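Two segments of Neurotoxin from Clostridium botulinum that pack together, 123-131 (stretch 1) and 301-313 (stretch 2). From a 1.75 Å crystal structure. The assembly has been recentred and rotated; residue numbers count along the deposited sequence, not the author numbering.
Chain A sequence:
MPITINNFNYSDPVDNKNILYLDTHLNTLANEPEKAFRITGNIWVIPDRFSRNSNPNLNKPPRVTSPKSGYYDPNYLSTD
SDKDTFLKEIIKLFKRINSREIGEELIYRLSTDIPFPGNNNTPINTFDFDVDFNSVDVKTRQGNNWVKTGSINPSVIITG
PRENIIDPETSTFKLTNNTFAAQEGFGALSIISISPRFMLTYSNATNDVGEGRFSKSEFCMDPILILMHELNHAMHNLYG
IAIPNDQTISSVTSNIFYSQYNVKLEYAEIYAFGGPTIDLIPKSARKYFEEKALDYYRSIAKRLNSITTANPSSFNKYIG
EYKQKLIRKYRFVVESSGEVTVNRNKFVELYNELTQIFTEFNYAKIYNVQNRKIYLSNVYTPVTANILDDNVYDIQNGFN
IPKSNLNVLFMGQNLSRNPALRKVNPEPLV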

# COMPACT_ATOMS: atom_id res chain seq x y z
N PRO A 123 -12.51 23.32 -10.01
CA PRO A 123 -13.15 24.55 -9.51
C PRO A 123 -13.61 24.33 -8.07
O PRO A 123 -14.06 23.24 -7.71
CB PRO A 123 -14.31 24.75 -10.47
CG PRO A 123 -13.76 24.22 -11.76
CD PRO A 123 -13.07 22.94 -11.32
N ILE A 124 -13.51 25.38 -7.26
CA ILE A 124 -13.90 25.29 -5.86
C ILE A 124 -15.35 24.83 -5.62
O ILE A 124 -15.64 24.22 -4.59
CB ILE A 124 -13.69 26.65 -5.15
CG1 ILE A 124 -12.19 26.98 -5.13
CG2 ILE A 124 -14.23 26.60 -3.72
CD1 ILE A 124 -11.86 28.32 -4.50
N ASN A 125 -16.24 25.10 -6.57
CA ASN A 125 -17.64 24.70 -6.40
C ASN A 125 -17.96 23.35 -7.03
O ASN A 125 -19.13 22.97 -7.12
CB ASN A 125 -18.57 25.76 -7.01
CG ASN A 125 -18.50 25.79 -8.53
OD1 ASN A 125 -17.71 25.07 -9.15
ND2 ASN A 125 -19.32 26.64 -9.14
N THR A 126 -16.94 22.60 -7.42
CA THR A 126 -17.14 21.33 -8.10
C THR A 126 -16.60 20.06 -7.46
O THR A 126 -15.53 20.07 -6.83
CB THR A 126 -16.56 21.41 -9.52
OG1 THR A 126 -17.20 22.47 -10.24
CG2 THR A 126 -16.75 20.09 -10.27
N PHE A 127 -17.35 18.97 -7.62
CA PHE A 127 -16.96 17.63 -7.17
C PHE A 127 -16.69 16.92 -8.50
O PHE A 127 -17.59 16.80 -9.32
CB PHE A 127 -18.12 16.89 -6.49
CG PHE A 127 -18.17 17.05 -4.98
CD1 PHE A 127 -17.11 17.57 -4.27
CD2 PHE A 127 -19.31 16.63 -4.28
CE1 PHE A 127 -17.17 17.68 -2.87
CE2 PHE A 127 -19.38 16.73 -2.89
CZ PHE A 127 -18.30 17.26 -2.18
N ASP A 128 -15.45 16.47 -8.73
CA ASP A 128 -15.13 15.78 -9.97
C ASP A 128 -14.72 14.34 -9.67
O ASP A 128 -13.60 14.08 -9.24
CB ASP A 128 -13.99 16.50 -10.71
CG ASP A 128 -13.65 15.86 -12.04
OD1 ASP A 128 -14.35 14.91 -12.45
OD2 ASP A 128 -12.67 16.31 -12.68
N PHE A 129 -15.65 13.42 -9.90
CA PHE A 129 -15.40 12.01 -9.63
C PHE A 129 -14.55 11.30 -10.68
O PHE A 129 -14.26 10.11 -10.54
CB PHE A 129 -16.75 11.30 -9.42
CG PHE A 129 -17.46 11.73 -8.17
CD1 PHE A 129 -17.20 11.10 -6.95
CD2 PHE A 129 -18.35 12.80 -8.18
CE1 PHE A 129 -17.81 11.52 -5.78
CE2 PHE A 129 -18.97 13.24 -7.01
CZ PHE A 129 -18.70 12.59 -5.80
N ASP A 130 -14.15 12.02 -11.73
CA ASP A 130 -13.30 11.44 -12.78
C ASP A 130 -11.93 12.10 -12.83
O ASP A 130 -11.16 11.86 -13.76
CB ASP A 130 -13.94 11.60 -14.16
CG ASP A 130 -15.17 10.73 -14.36
OD1 ASP A 130 -15.14 9.55 -13.94
OD2 ASP A 130 -16.15 11.22 -14.95
N VAL A 131 -11.60 12.92 -11.83
CA VAL A 131 -10.32 13.62 -11.84
C VAL A 131 -9.10 12.70 -11.91
O VAL A 131 -9.06 11.65 -11.26
CB VAL A 131 -10.17 14.55 -10.62
CG1 VAL A 131 -9.94 13.74 -9.35
CG2 VAL A 131 -9.02 15.52 -10.86
N ALA A 301 -12.15 22.30 3.43
CA ALA A 301 -13.35 22.70 4.17
C ALA A 301 -14.06 23.82 3.41
O ALA A 301 -15.29 23.84 3.33
CB ALA A 301 -12.98 23.16 5.58
N LYS A 302 -13.28 24.74 2.86
CA LYS A 302 -13.83 25.85 2.10
C LYS A 302 -14.57 25.32 0.88
O LYS A 302 -15.67 25.79 0.56
CB LYS A 302 -12.70 26.79 1.65
CG LYS A 302 -13.16 27.90 0.72
CD LYS A 302 -11.99 28.76 0.27
CE LYS A 302 -12.45 29.86 -0.68
NZ LYS A 302 -13.47 30.74 -0.04
N ARG A 303 -13.98 24.34 0.21
CA ARG A 303 -14.62 23.74 -0.96
C ARG A 303 -15.95 23.12 -0.56
O ARG A 303 -16.96 23.31 -1.24
CB ARG A 303 -13.72 22.67 -1.59
CG ARG A 303 -12.58 23.21 -2.44
CD ARG A 303 -11.66 22.08 -2.90
NE ARG A 303 -10.56 22.54 -3.75
CZ ARG A 303 -10.62 22.65 -5.07
NH1 ARG A 303 -11.73 22.34 -5.72
NH2 ARG A 303 -9.55 23.06 -5.75
N LEU A 304 -15.96 22.40 0.56
CA LEU A 304 -17.18 21.75 1.02
C LEU A 304 -18.31 22.74 1.31
O LEU A 304 -19.48 22.36 1.33
CB LEU A 304 -16.90 20.90 2.26
CG LEU A 304 -16.02 19.66 2.02
CD1 LEU A 304 -15.75 18.95 3.33
CD2 LEU A 304 -16.72 18.73 1.02
N ASN A 305 -17.96 24.00 1.53
CA ASN A 305 -18.97 25.02 1.79
C ASN A 305 -19.38 25.70 0.48
O ASN A 305 -20.23 26.59 0.48
CB ASN A 305 -18.44 26.10 2.74
CG ASN A 305 -18.22 25.59 4.15
OD1 ASN A 305 -19.06 24.88 4.71
ND2 ASN A 305 -17.09 25.96 4.73
N SER A 306 -18.77 25.28 -0.62
CA SER A 306 -19.04 25.90 -1.92
C SER A 306 -19.54 24.99 -3.04
O SER A 306 -19.78 25.46 -4.15
CB SER A 306 -17.78 26.60 -2.41
OG SER A 306 -17.17 27.34 -1.37
N ILE A 307 -19.70 23.69 -2.77
CA ILE A 307 -20.13 22.78 -3.82
C ILE A 307 -21.53 23.03 -4.37
O ILE A 307 -22.51 23.02 -3.62
CB ILE A 307 -20.07 21.30 -3.36
CG1 ILE A 307 -18.70 21.01 -2.72
CG2 ILE A 307 -20.28 20.39 -4.55
CD1 ILE A 307 -17.52 21.22 -3.66
N THR A 308 -21.61 23.25 -5.68
CA THR A 308 -22.89 23.49 -6.34
C THR A 308 -23.06 22.60 -7.56
O THR A 308 -24.17 22.45 -8.09
CB THR A 308 -22.99 24.95 -6.82
OG1 THR A 308 -21.99 25.20 -7.81
CG2 THR A 308 -22.81 25.91 -5.66
N THR A 309 -21.97 22.00 -8.03
CA THR A 309 -22.03 21.15 -9.20
C THR A 309 -21.08 19.96 -9.10
O THR A 309 -20.11 19.98 -8.35
CB THR A 309 -21.71 21.95 -10.48
OG1 THR A 309 -21.84 21.11 -11.63
CG2 THR A 309 -20.30 22.51 -10.42
N ALA A 310 -21.38 18.91 -9.86
CA ALA A 310 -20.56 17.70 -9.85
C ALA A 310 -20.38 17.12 -11.24
O ALA A 310 -21.23 17.31 -12.12
CB ALA A 310 -21.19 16.66 -8.93
N ASN A 311 -19.28 16.42 -11.43
CA ASN A 311 -18.97 15.78 -12.70
C ASN A 311 -18.65 14.31 -12.46
O ASN A 311 -17.81 13.99 -11.61
CB ASN A 311 -17.77 16.46 -13.36
CG ASN A 311 -17.34 15.77 -14.65
OD1 ASN A 311 -18.10 15.71 -15.61
ND2 ASN A 311 -16.12 15.25 -14.66
N PRO A 312 -19.34 13.39 -13.15
CA PRO A 312 -20.39 13.68 -14.14
C PRO A 312 -21.67 14.21 -13.47
O PRO A 312 -21.83 14.11 -12.26
CB PRO A 312 -20.60 12.32 -14.82
CG PRO A 312 -20.29 11.35 -13.73
CD PRO A 312 -19.06 11.95 -13.10
N SER A 313 -22.57 14.76 -14.28
CA SER A 313 -23.82 15.34 -13.80
C SER A 313 -24.68 14.42 -12.95
O SER A 313 -25.42 14.88 -12.07
CB SER A 313 -24.65 15.85 -14.98
OG SER A 313 -23.98 16.90 -15.65
O HOH W 1 -14.36 21.62 -4.81
O HOH W 2 -21.07 28.14 -7.46
O HOH W 3 -15.61 13.24 -16.89

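Two short strands, 126-128 and 309-311, run side by side in the same direction, their axes 15° from parallel and 4.6 Å apart at closest approach. The register pairs Thr126 with Thr309, Phe127 with Ala310 and Asp128 with Asn311. The hydrogen bonds alternate as parallel pairing requires: Thr309 N to Asn125 O (3.1 Å, 160° at the hydrogen), Phe127 N to Thr309 O (3.0 Å), Asn311 N to Phe127 O (2.7 Å) and Phe129 N to Asn311 O (2.8 Å). Asn125 O also accepts from Thr308 N at 2.9 Å and a nearly straight 171°, so one carbonyl anchors the entry to the second strand. Just before the first strand, a type I turn from Pro123 to Thr126 is closed by Thr126 N to Pro123 O at 3.0 Å.

Side chains alternate between the sheet's faces. Phe127 and Ala310 share one, their CB atoms 3.9 Å apart. The buried Phe127 ring is covered on one face by Ile307, whose CG2 lies 4.0 Å from the ring centroid and 13° off the normal, a CH-pi contact. Leu304 CD2 meets the ring edge, 3.9 Å from Phe127 CZ. Branched aliphatic groups suit this site because they fill space around the ring without leaving polar atoms unpaired.

The other face carries Thr126, Thr309, Asp128 and Asn311, and is polar. Asn311 ND2 donates to Asp128 OD1 (2.9 Å, 162°), an acceptor that also receives Asp130 N at 3.0 Å; the amide thus ties the second strand to the turn following the first. Water 3 links Asn311 ND2 to Asp130 OD2.

Nearer the helix, Ile124 CG2 packs 3.8 Å from Ser306 CB. The extended Arg303 brings NH1 to water 1, which accepts from it at 2.9 Å and lies 2.9 Å from Ile124 O and 2.8 Å from Thr126 O, bridging the stretches. Together they bury 844 Å², summed over both sides.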